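Local coordinates for formyltransferase (Francisella tularensis subsp. tularensis, PDB 4NV1), which belongs to the formyltransferase family, carries a C-terminal dimerization-type domain and binds dTDP-4-amino-4,6-dideoxyglucose, at residues D11-L16 and T41-E46; Y33-K38 and I52-M57; K4-V9 and Y68-S73. All coordinates share one frame; numbering follows the deposited sequence.

Contact 1 of 3, residues D11-L16 and T41-E46; sequences DNRTIL and TSFAKE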
loop_
_atom_site.group_PDB
_atom_site.type_symbol
_atom_site.label_atom_id
_atom_site.label_comp_id
_atom_site.label_asym_id
_atom_site.label_seq_id
_atom_site.Cartn_x
_atom_site.Cartn_y
_atom_site.Cartn_z
ATOM N N ASP A 11 -5.362 -26.574 -10.906
ATOM C CA ASP A 11 -4.043 -26.003 -10.851
ATOM C C ASP A 11 -3.778 -25.240 -9.565
ATOM O O ASP A 11 -2.955 -24.343 -9.581
ATOM C CB ASP A 11 -3.866 -25.127 -12.072
ATOM C CG ASP A 11 -3.867 -25.970 -13.321
ATOM O OD1 ASP A 11 -2.958 -26.795 -13.399
ATOM O OD2 ASP A 11 -4.787 -25.898 -14.162
ATOM N N ASN A 12 -4.387 -25.616 -8.445
ATOM C CA ASN A 12 -4.163 -24.889 -7.189
ATOM C C ASN A 12 -3.690 -25.802 -6.120
ATOM O O ASN A 12 -4.368 -26.777 -5.849
ATOM C CB ASN A 12 -5.468 -24.345 -6.613
ATOM C CG ASN A 12 -5.258 -23.434 -5.409
ATOM O OD1 ASN A 12 -5.097 -23.856 -4.259
ATOM N ND2 ASN A 12 -5.321 -22.156 -5.684
ATOM N N ARG A 13 -2.588 -25.459 -5.469
ATOM C CA ARG A 13 -2.004 -26.322 -4.461
ATOM C C ARG A 13 -2.937 -26.457 -3.298
ATOM O O ARG A 13 -3.007 -27.517 -2.672
ATOM C CB ARG A 13 -0.700 -25.686 -3.973
ATOM C CG ARG A 13 -0.342 -25.809 -2.489
ATOM C CD ARG A 13 0.586 -26.981 -2.164
ATOM N NE ARG A 13 1.997 -26.678 -2.459
ATOM C CZ ARG A 13 2.614 -26.804 -3.642
ATOM N NH1 ARG A 13 2.001 -27.249 -4.728
ATOM N NH2 ARG A 13 3.895 -26.489 -3.749
ATOM N N THR A 14 -3.559 -25.341 -2.905
ATOM C CA THR A 14 -4.359 -25.383 -1.675
ATOM C C THR A 14 -5.619 -26.231 -1.877
ATOM O O THR A 14 -5.947 -27.111 -1.082
ATOM C CB THR A 14 -4.662 -23.958 -1.161
ATOM O OG1 THR A 14 -3.570 -23.581 -0.316
ATOM C CG2 THR A 14 -5.933 -23.911 -0.322
ATOM N N ILE A 15 -6.327 -25.941 -2.958
ATOM C CA ILE A 15 -7.441 -26.776 -3.404
ATOM C C ILE A 15 -7.033 -28.240 -3.573
ATOM O O ILE A 15 -7.757 -29.144 -3.097
ATOM C CB ILE A 15 -7.959 -26.223 -4.737
ATOM C CG1 ILE A 15 -8.650 -24.869 -4.500
ATOM C CG2 ILE A 15 -8.854 -27.212 -5.502
ATOM C CD1 ILE A 15 -9.701 -24.857 -3.391
ATOM N N LEU A 16 -5.877 -28.482 -4.210
ATOM C CA LEU A 16 -5.384 -29.869 -4.385
ATOM C C LEU A 16 -5.259 -30.533 -3.019
ATOM O O LEU A 16 -5.717 -31.672 -2.785
ATOM C CB LEU A 16 -4.049 -29.979 -5.155
ATOM C CG LEU A 16 -3.411 -31.389 -5.083
ATOM C CD1 LEU A 16 -4.383 -32.392 -5.701
ATOM C CD2 LEU A 16 -2.022 -31.542 -5.717
ATOM N N THR A 41 5.936 -26.955 -12.848
ATOM C CA THR A 41 6.864 -26.536 -11.800
ATOM C C THR A 41 6.148 -26.313 -10.474
ATOM O O THR A 41 6.615 -26.795 -9.439
ATOM C CB THR A 41 7.616 -25.233 -12.178
ATOM O OG1 THR A 41 7.944 -25.239 -13.579
ATOM C CG2 THR A 41 8.878 -25.053 -11.302
ATOM N N SER A 42 5.029 -25.588 -10.490
ATOM C CA SER A 42 4.321 -25.306 -9.240
ATOM C C SER A 42 4.155 -26.625 -8.556
ATOM O O SER A 42 4.400 -26.743 -7.340
ATOM C CB SER A 42 2.943 -24.709 -9.486
ATOM O OG SER A 42 2.402 -25.304 -10.649
ATOM N N PHE A 43 3.761 -27.602 -9.379
ATOM C CA PHE A 43 3.492 -28.976 -8.921
ATOM C C PHE A 43 4.598 -30.008 -9.186
ATOM O O PHE A 43 4.306 -31.184 -9.448
ATOM C CB PHE A 43 2.158 -29.499 -9.493
ATOM C CG PHE A 43 0.930 -28.952 -8.812
ATOM C CD1 PHE A 43 0.873 -28.823 -7.432
ATOM C CD2 PHE A 43 -0.183 -28.594 -9.559
ATOM C CE1 PHE A 43 -0.258 -28.338 -6.810
ATOM C CE2 PHE A 43 -1.324 -28.126 -8.937
ATOM C CZ PHE A 43 -1.352 -27.986 -7.569
ATOM N N ALA A 44 5.855 -29.579 -9.070
ATOM C CA ALA A 44 7.012 -30.453 -9.261
ATOM C C ALA A 44 7.158 -31.571 -8.194
ATOM O O ALA A 44 7.274 -32.725 -8.586
ATOM C CB ALA A 44 8.278 -29.610 -9.431
ATOM N N LYS A 45 7.084 -31.323 -6.884
ATOM C CA LYS A 45 7.166 -32.438 -5.900
ATOM C C LYS A 45 6.030 -33.485 -5.988
ATOM O O LYS A 45 6.238 -34.701 -5.790
ATOM C CB LYS A 45 7.234 -31.929 -4.451
ATOM C CG LYS A 45 8.575 -32.146 -3.767
ATOM C CD LYS A 45 8.873 -33.613 -3.478
ATOM C CE LYS A 45 10.262 -33.796 -2.883
ATOM N NZ LYS A 45 10.225 -34.749 -1.736
ATOM N N GLU A 46 4.827 -32.988 -6.279
ATOM C CA GLU A 46 3.622 -33.815 -6.290
ATOM C C GLU A 46 3.539 -34.634 -7.588
ATOM O O GLU A 46 3.179 -35.794 -7.493
ATOM C CB GLU A 46 2.346 -32.986 -6.058
ATOM C CG GLU A 46 2.372 -32.060 -4.850
ATOM C CD GLU A 46 2.999 -30.710 -5.136
ATOM O OE1 GLU A 46 3.014 -29.854 -4.227
ATOM O OE2 GLU A 46 3.491 -30.493 -6.266
#

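Contact 2 of 3, residues Y33-K38 and I52-M57; sequences YFCSFK and IKPIDM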
loop_
_atom_site.group_PDB
_atom_site.type_symbol
_atom_site.label_atom_id
_atom_site.label_comp_id
_atom_site.label_asym_id
_atom_site.label_seq_id
_atom_site.Cartn_x
_atom_site.Cartn_y
_atom_site.Cartn_z
ATOM N N TYR A 33 -5.958 -37.428 -10.040
ATOM C CA TYR A 33 -5.852 -35.983 -10.075
ATOM C C TYR A 33 -5.000 -35.551 -11.244
ATOM O O TYR A 33 -3.874 -36.036 -11.431
ATOM C CB TYR A 33 -5.204 -35.476 -8.785
ATOM C CG TYR A 33 -5.984 -35.690 -7.532
ATOM C CD1 TYR A 33 -5.782 -36.808 -6.757
ATOM C CD2 TYR A 33 -6.931 -34.750 -7.086
ATOM C CE1 TYR A 33 -6.491 -37.032 -5.590
ATOM C CE2 TYR A 33 -7.625 -34.973 -5.903
ATOM C CZ TYR A 33 -7.431 -36.115 -5.158
ATOM O OH TYR A 33 -8.166 -36.370 -3.991
ATOM N N PHE A 34 -5.500 -34.591 -12.001
ATOM C CA PHE A 34 -4.765 -33.974 -13.082
ATOM C C PHE A 34 -4.662 -32.472 -12.876
ATOM O O PHE A 34 -5.494 -31.810 -12.248
ATOM C CB PHE A 34 -5.481 -34.178 -14.404
ATOM C CG PHE A 34 -5.791 -35.611 -14.705
ATOM C CD1 PHE A 34 -7.019 -36.164 -14.357
ATOM C CD2 PHE A 34 -4.861 -36.414 -15.380
ATOM C CE1 PHE A 34 -7.331 -37.495 -14.657
ATOM C CE2 PHE A 34 -5.182 -37.738 -15.705
ATOM C CZ PHE A 34 -6.426 -38.276 -15.338
ATOM N N CYS A 35 -3.632 -31.943 -13.504
ATOM C CA CYS A 35 -3.331 -30.529 -13.522
ATOM C C CYS A 35 -2.939 -30.166 -14.941
ATOM O O CYS A 35 -3.087 -30.966 -15.861
ATOM C CB CYS A 35 -2.184 -30.280 -12.564
ATOM S SG CYS A 35 -0.596 -30.911 -13.141
ATOM N N SER A 36 -2.479 -28.943 -15.150
ATOM C CA SER A 36 -2.156 -28.521 -16.501
ATOM C C SER A 36 -0.629 -28.516 -16.696
ATOM O O SER A 36 0.161 -28.678 -15.742
ATOM C CB SER A 36 -2.803 -27.168 -16.820
ATOM O OG SER A 36 -1.956 -26.369 -17.630
ATOM N N PHE A 37 -0.250 -28.367 -17.959
ATOM C CA PHE A 37 1.154 -28.459 -18.384
ATOM C C PHE A 37 1.864 -27.193 -17.947
ATOM O O PHE A 37 2.941 -27.288 -17.344
ATOM C CB PHE A 37 1.294 -28.759 -19.888
ATOM C CG PHE A 37 1.223 -30.236 -20.216
ATOM C CD1 PHE A 37 2.210 -31.109 -19.771
ATOM C CD2 PHE A 37 0.169 -30.758 -20.963
ATOM C CE1 PHE A 37 2.168 -32.462 -20.073
ATOM C CE2 PHE A 37 0.105 -32.110 -21.255
ATOM C CZ PHE A 37 1.112 -32.963 -20.817
ATOM N N LYS A 38 1.192 -26.050 -18.119
ATOM C CA LYS A 38 1.662 -24.755 -17.598
ATOM C C LYS A 38 2.043 -24.832 -16.121
ATOM O O LYS A 38 2.686 -23.933 -15.563
ATOM C CB LYS A 38 0.606 -23.679 -17.816
ATOM C CG LYS A 38 0.189 -23.603 -19.266
ATOM C CD LYS A 38 -0.444 -22.293 -19.685
ATOM C CE LYS A 38 -0.574 -22.264 -21.205
ATOM N NZ LYS A 38 -1.334 -21.100 -21.746
ATOM N N ILE A 52 -0.328 -36.104 -8.695
ATOM C CA ILE A 52 -1.036 -35.460 -9.795
ATOM C C ILE A 52 -0.340 -35.643 -11.159
ATOM O O ILE A 52 0.807 -36.045 -11.231
ATOM C CB ILE A 52 -1.273 -33.980 -9.466
ATOM C CG1 ILE A 52 -2.509 -33.427 -10.193
ATOM C CG2 ILE A 52 -0.067 -33.128 -9.827
ATOM C CD1 ILE A 52 -2.978 -32.080 -9.669
ATOM N N LYS A 53 -1.047 -35.387 -12.255
ATOM C CA LYS A 53 -0.509 -35.616 -13.571
ATOM C C LYS A 53 -1.046 -34.609 -14.566
ATOM O O LYS A 53 -2.261 -34.509 -14.697
ATOM C CB LYS A 53 -0.962 -37.025 -14.013
ATOM C CG LYS A 53 0.178 -37.919 -14.469
ATOM C CD LYS A 53 -0.109 -39.398 -14.288
ATOM C CE LYS A 53 -1.125 -39.898 -15.310
ATOM N NZ LYS A 53 -0.939 -41.360 -15.544
ATOM N N PRO A 54 -0.172 -33.890 -15.299
ATOM C CA PRO A 54 -0.555 -33.003 -16.388
ATOM C C PRO A 54 -1.468 -33.645 -17.400
ATOM O O PRO A 54 -1.440 -34.863 -17.525
ATOM C CB PRO A 54 0.767 -32.719 -17.107
ATOM C CG PRO A 54 1.837 -33.282 -16.253
ATOM C CD PRO A 54 1.256 -33.744 -14.962
ATOM N N ILE A 55 -2.206 -32.824 -18.144
ATOM C CA ILE A 55 -3.070 -33.294 -19.204
ATOM C C ILE A 55 -3.451 -32.102 -20.039
ATOM O O ILE A 55 -3.655 -30.993 -19.532
ATOM C CB ILE A 55 -4.363 -33.953 -18.655
ATOM C CG1 ILE A 55 -5.222 -34.547 -19.748
ATOM C CG2 ILE A 55 -5.312 -32.971 -17.977
ATOM C CD1 ILE A 55 -6.117 -35.644 -19.203
ATOM N N ASP A 56 -3.610 -32.357 -21.322
ATOM C CA ASP A 56 -4.102 -31.380 -22.257
ATOM C C ASP A 56 -5.567 -31.742 -22.385
ATOM O O ASP A 56 -5.897 -32.747 -23.015
ATOM C CB ASP A 56 -3.362 -31.533 -23.592
ATOM C CG ASP A 56 -3.712 -30.442 -24.578
ATOM O OD1 ASP A 56 -2.755 -29.786 -25.042
ATOM O OD2 ASP A 56 -4.917 -30.239 -24.865
ATOM N N MET A 57 -6.437 -30.945 -21.768
ATOM C CA MET A 57 -7.846 -31.258 -21.808
ATOM C C MET A 57 -8.351 -30.929 -23.193
ATOM O O MET A 57 -9.317 -31.555 -23.642
ATOM C CB MET A 57 -8.666 -30.462 -20.777
ATOM C CG MET A 57 -8.412 -30.848 -19.336
ATOM S SD MET A 57 -9.008 -32.473 -18.807
ATOM C CE MET A 57 -10.682 -32.384 -19.391
HETATM O O HOH W 1 -2.106 -28.640 -19.777
#

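Contact 3 of 3, residues K4-V9 and Y68-S73; sequences KKIFVV and YDLGFS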
loop_
_atom_site.group_PDB
_atom_site.type_symbol
_atom_site.label_atom_id
_atom_site.label_comp_id
_atom_site.label_asym_id
_atom_site.label_seq_id
_atom_site.Cartn_x
_atom_site.Cartn_y
_atom_site.Cartn_z
ATOM N N LYS A 4 -17.115 -45.683 -6.723
ATOM C CA LYS A 4 -17.088 -44.574 -7.670
ATOM C C LYS A 4 -15.671 -44.211 -8.062
ATOM O O LYS A 4 -14.765 -44.264 -7.250
ATOM C CB LYS A 4 -17.811 -43.343 -7.128
ATOM C CG LYS A 4 -19.304 -43.558 -6.881
ATOM C CD LYS A 4 -19.650 -43.508 -5.392
ATOM C CE LYS A 4 -20.829 -44.383 -4.989
ATOM N NZ LYS A 4 -20.336 -45.560 -4.221
ATOM N N LYS A 5 -15.510 -43.852 -9.326
ATOM C CA LYS A 5 -14.216 -43.542 -9.890
ATOM C C LYS A 5 -14.304 -42.096 -10.310
ATOM O O LYS A 5 -15.185 -41.739 -11.079
ATOM C CB LYS A 5 -13.891 -44.393 -11.121
ATOM C CG LYS A 5 -13.171 -45.719 -10.819
ATOM C CD LYS A 5 -11.925 -45.976 -11.681
ATOM C CE LYS A 5 -10.703 -45.121 -11.304
ATOM N NZ LYS A 5 -9.623 -45.257 -12.320
ATOM N N ILE A 6 -13.339 -41.305 -9.876
ATOM C CA ILE A 6 -13.410 -39.849 -9.936
ATOM C C ILE A 6 -12.148 -39.235 -10.504
ATOM O O ILE A 6 -11.020 -39.651 -10.139
ATOM C CB ILE A 6 -13.625 -39.319 -8.508
ATOM C CG1 ILE A 6 -14.922 -39.918 -7.950
ATOM C CG2 ILE A 6 -13.722 -37.795 -8.500
ATOM C CD1 ILE A 6 -15.091 -39.721 -6.464
ATOM N N PHE A 7 -12.323 -38.215 -11.336
ATOM C CA PHE A 7 -11.202 -37.343 -11.667
ATOM C C PHE A 7 -11.443 -35.907 -11.185
ATOM O O PHE A 7 -12.562 -35.365 -11.210
ATOM C CB PHE A 7 -10.826 -37.413 -13.144
ATOM C CG PHE A 7 -11.771 -36.725 -14.073
ATOM C CD1 PHE A 7 -12.899 -37.367 -14.561
ATOM C CD2 PHE A 7 -11.522 -35.442 -14.506
ATOM C CE1 PHE A 7 -13.785 -36.765 -15.438
ATOM C CE2 PHE A 7 -12.403 -34.818 -15.372
ATOM C CZ PHE A 7 -13.530 -35.473 -15.845
ATOM N N VAL A 8 -10.341 -35.279 -10.795
ATOM C CA VAL A 8 -10.306 -33.940 -10.253
ATOM C C VAL A 8 -9.209 -33.225 -10.977
ATOM O O VAL A 8 -8.065 -33.622 -10.874
ATOM C CB VAL A 8 -9.970 -34.029 -8.778
ATOM C CG1 VAL A 8 -9.617 -32.670 -8.164
ATOM C CG2 VAL A 8 -11.109 -34.715 -8.071
ATOM N N VAL A 9 -9.596 -32.197 -11.713
ATOM C CA VAL A 9 -8.706 -31.255 -12.333
ATOM C C VAL A 9 -8.548 -29.924 -11.581
ATOM O O VAL A 9 -9.541 -29.218 -11.303
ATOM C CB VAL A 9 -9.251 -30.950 -13.686
ATOM C CG1 VAL A 9 -8.174 -30.265 -14.496
ATOM C CG2 VAL A 9 -9.756 -32.224 -14.333
ATOM N N TYR A 68 -14.342 -42.816 -15.936
ATOM C CA TYR A 68 -14.681 -42.213 -14.638
ATOM C C TYR A 68 -16.204 -42.073 -14.481
ATOM O O TYR A 68 -16.895 -41.960 -15.468
ATOM C CB TYR A 68 -14.024 -40.838 -14.550
ATOM C CG TYR A 68 -12.521 -40.941 -14.539
ATOM C CD1 TYR A 68 -11.882 -41.315 -13.380
ATOM C CD2 TYR A 68 -11.760 -40.755 -15.676
ATOM C CE1 TYR A 68 -10.529 -41.449 -13.336
ATOM C CE2 TYR A 68 -10.371 -40.871 -15.619
ATOM C CZ TYR A 68 -9.784 -41.256 -14.443
ATOM O OH TYR A 68 -8.432 -41.452 -14.248
ATOM N N ASP A 69 -16.710 -41.998 -13.267
ATOM C CA ASP A 69 -18.148 -41.803 -13.014
ATOM C C ASP A 69 -18.520 -40.324 -12.799
ATOM O O ASP A 69 -19.683 -39.907 -12.832
ATOM C CB ASP A 69 -18.486 -42.476 -11.700
ATOM C CG ASP A 69 -18.472 -43.978 -11.771
ATOM O OD1 ASP A 69 -17.912 -44.630 -10.846
ATOM O OD2 ASP A 69 -19.000 -44.503 -12.762
ATOM N N LEU A 70 -17.516 -39.559 -12.416
ATOM C CA LEU A 70 -17.653 -38.225 -11.858
ATOM C C LEU A 70 -16.393 -37.454 -12.166
ATOM O O LEU A 70 -15.304 -37.993 -12.018
ATOM C CB LEU A 70 -17.833 -38.403 -10.353
ATOM C CG LEU A 70 -18.033 -37.234 -9.417
ATOM C CD1 LEU A 70 -19.122 -36.353 -10.028
ATOM C CD2 LEU A 70 -18.402 -37.802 -8.049
ATOM N N GLY A 71 -16.513 -36.228 -12.629
ATOM C CA GLY A 71 -15.401 -35.302 -12.686
ATOM C C GLY A 71 -15.618 -33.987 -11.944
ATOM O O GLY A 71 -16.754 -33.466 -11.871
ATOM N N PHE A 72 -14.528 -33.469 -11.396
ATOM C CA PHE A 72 -14.478 -32.149 -10.785
ATOM C C PHE A 72 -13.370 -31.299 -11.380
ATOM O O PHE A 72 -12.193 -31.743 -11.587
ATOM C CB PHE A 72 -14.207 -32.244 -9.299
ATOM C CG PHE A 72 -15.274 -32.965 -8.531
ATOM C CD1 PHE A 72 -15.026 -34.171 -7.961
ATOM C CD2 PHE A 72 -16.513 -32.336 -8.283
ATOM C CE1 PHE A 72 -15.989 -34.830 -7.257
ATOM C CE2 PHE A 72 -17.490 -33.002 -7.575
ATOM C CZ PHE A 72 -17.230 -34.220 -7.027
ATOM N N SER A 73 -13.772 -30.057 -11.602
ATOM C CA SER A 73 -12.872 -28.935 -11.910
ATOM C C SER A 73 -12.856 -27.958 -10.744
ATOM O O SER A 73 -13.899 -27.488 -10.247
ATOM C CB SER A 73 -13.284 -28.212 -13.203
ATOM O OG SER A 73 -12.391 -27.133 -13.435
#

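Contact 1 of 3, residues D11-L16 and T41-E46
Arg13 NH1 lies 3.3 Å from Phe43 CE1 where the first turn of helix 13-24 meets the turn that leads into helix 44-48. The site is just past strand 4-9 of a Rossmann-like fold, at the start of the helix that follows, and it illustrates how such a helix start is packed against a neighbouring connection. Arg13 can be followed outward. Its CB lies 3.9 Å from Phe43 CE1, and the chain then bends where chi2 and chi3 set CD and NE. From NE onward the partner is a carboxylate oxygen: Arg13 NE is 3.8 Å from Glu46 OE1, and Arg13 CZ comes to 3.1 Å from the same Glu46 OE1. Arg13 NH2 stands 3.6 Å from Ser42 O, which lies at the edge of the guanidinium. The closest approach is that of Arg13 NH1 to Glu46 OE1, 2.8 Å apart, yet the oxygen sits over the guanidinium face, so the salt bridge rests on charge and no N-H points at it. Arg13 is exposed and also touches a crystal neighbour, so this placement may partly reflect the lattice.

Phe43 itself is buried. Its CZ reaches the backbone of the other segment, 3.5 Å from Asn12 C, and its CE1 packs against Leu16 CD2. The ring thus fills the angle between the helix start and Leu16, with Cys35 of strand 29-35 also touching it. Asn12 caps the helix, and its ND2 makes a weak hydrogen bond to the bound dTDP-4-amino-4,6-dideoxyglucose. At the other end of that amide, Asn12 OD1 accepts from Ile15 N at 2.7 Å and 160°, with the donor tilted 29° from the carbonyl plane.

Contact 2 of 3, residues Y33-K38 and I52-M57
Ile52 enters the contact by laying its CG1 against Tyr33, 3.7 Å from Tyr33 CB, and the segment then runs on as a short, weakly bonded strand, the outermost on its side of the sheet. With strand 29-35 and helix 44-48 it completes a beta-alpha-beta unit, a worked case of how a Rossmann-like sheet ends. The CG1 branch of Ile52 stands anti to the backbone N (chi1 -153°), and CD1 beyond it reaches 3.5 Å from Cys35 CB, with Leu16 and Ile47 of the neighbouring helices also touching this side chain. Next, Lys53 forms a parallel bridge with Phe34. Its N-H gives a weak bond to Tyr33 O, and its carbonyl takes the better one, from Cys35 N at 3.1 Å. That donor sits above the carbonyl plane, 58° out of it.

At Pro54 the ring carbon CD packs 3.8 Å from Cys35 SG, while CB comes over one face of the Phe37 ring, 3.6 Å from its centroid, in a CH-pi contact. Ile55 turns to the other aromatic: its CG2 meets Phe34 CB at 3.8 Å, and its CD1 lies over a face of that ring, offset toward the rim. The carbonyl of Ile55 accepts from a water 2.8 Å away, and that water in turn takes the N-H of Phe37; Gln78 also donates to Ile55 O. Asp56, which caps the following helix through Lys59 N, brings its backbone N near Phe37 CE2. Since few direct backbone bonds join the segments, the edge strand probably owes much of its hold to the apolar side chains and, where the two chains diverge, to the bridging water.

Contact 3 of 3, residues K4-V9 and Y68-S73
Lys5 O is gripped by two backbone N-H groups of the other segment: Asp69 N at 2.7 Å, in a nearly straight bond, and Leu70 N in a long, weak one. The side chain of Asp69 adds a third bond just before the regular strand pairing begins. Its OD1 accepts from Lys5 N at 2.9 Å, met on the anti side and 28° out of the carboxylate plane, so that a carboxylate oxygen stands in for a backbone carbonyl. Beyond it, strands 4-9 and 70-73 run parallel, their axes 13° apart, as two of the central strands of a Rossmann-like sheet. The bonds alternate regularly from Phe7 N to Leu70 O, from Phe72 N to Phe7 O, and from Val9 N to Phe72 O.

On the face that carries Ile6, Val8, Leu70 and Phe72, Ile6 CG1 runs alongside Leu70 CB and CD2, while Ile6 CG2 and Val8 CG2 meet Phe72 CD1, the former at 3.9 Å; helix 147-170 covers this side, where Phe162 packs edge-to-face with Phe72. On the other, Phe7 CB stands over the centre of the Tyr68 ring, 3.9 Å from the centroid, and the Phe7 ring turns an edge toward that face, the planes 61° apart in an offset edge-to-face pair. Gly71, without a side chain, sets its CA 3.7 Å from the centroid of the Phe7 ring, over the face. The backbones of Phe7 and Val9 thus bond to strand 70-74, while those of Ile6 and Val8 turn to strand 29-35, and from Phe7 to Val9 aromatic and aliphatic packing on both faces buries the bonds between the strands.

Overall arrangement
Contacts 2 and 3 lie in one Rossmann-like sheet, and contact 1 packs beside it through Asp11, Leu16 and Phe43. Contacts 2 and 3 share the sheet directly, since strands 29-35 and 4-9 are neighbours: their centres are about 14 Å apart, and Phe34 N lies 3.0 Å from Val8 O, a probable hydrogen bond. Contact 1, its centre about 10 Å from that of contact 2, meets it through Asp11 OD1, 2.8 Å from Ser36 N. Contacts 1 and 3 only adjoin in sequence. Contact 1 alone of the three touches the ligand pocket: the Asn12 side chain is about 3 Å from dTDP-4-amino-4,6-dideoxyglucose, whereas those of Ser36 and Ser73 stay about 8 Å away.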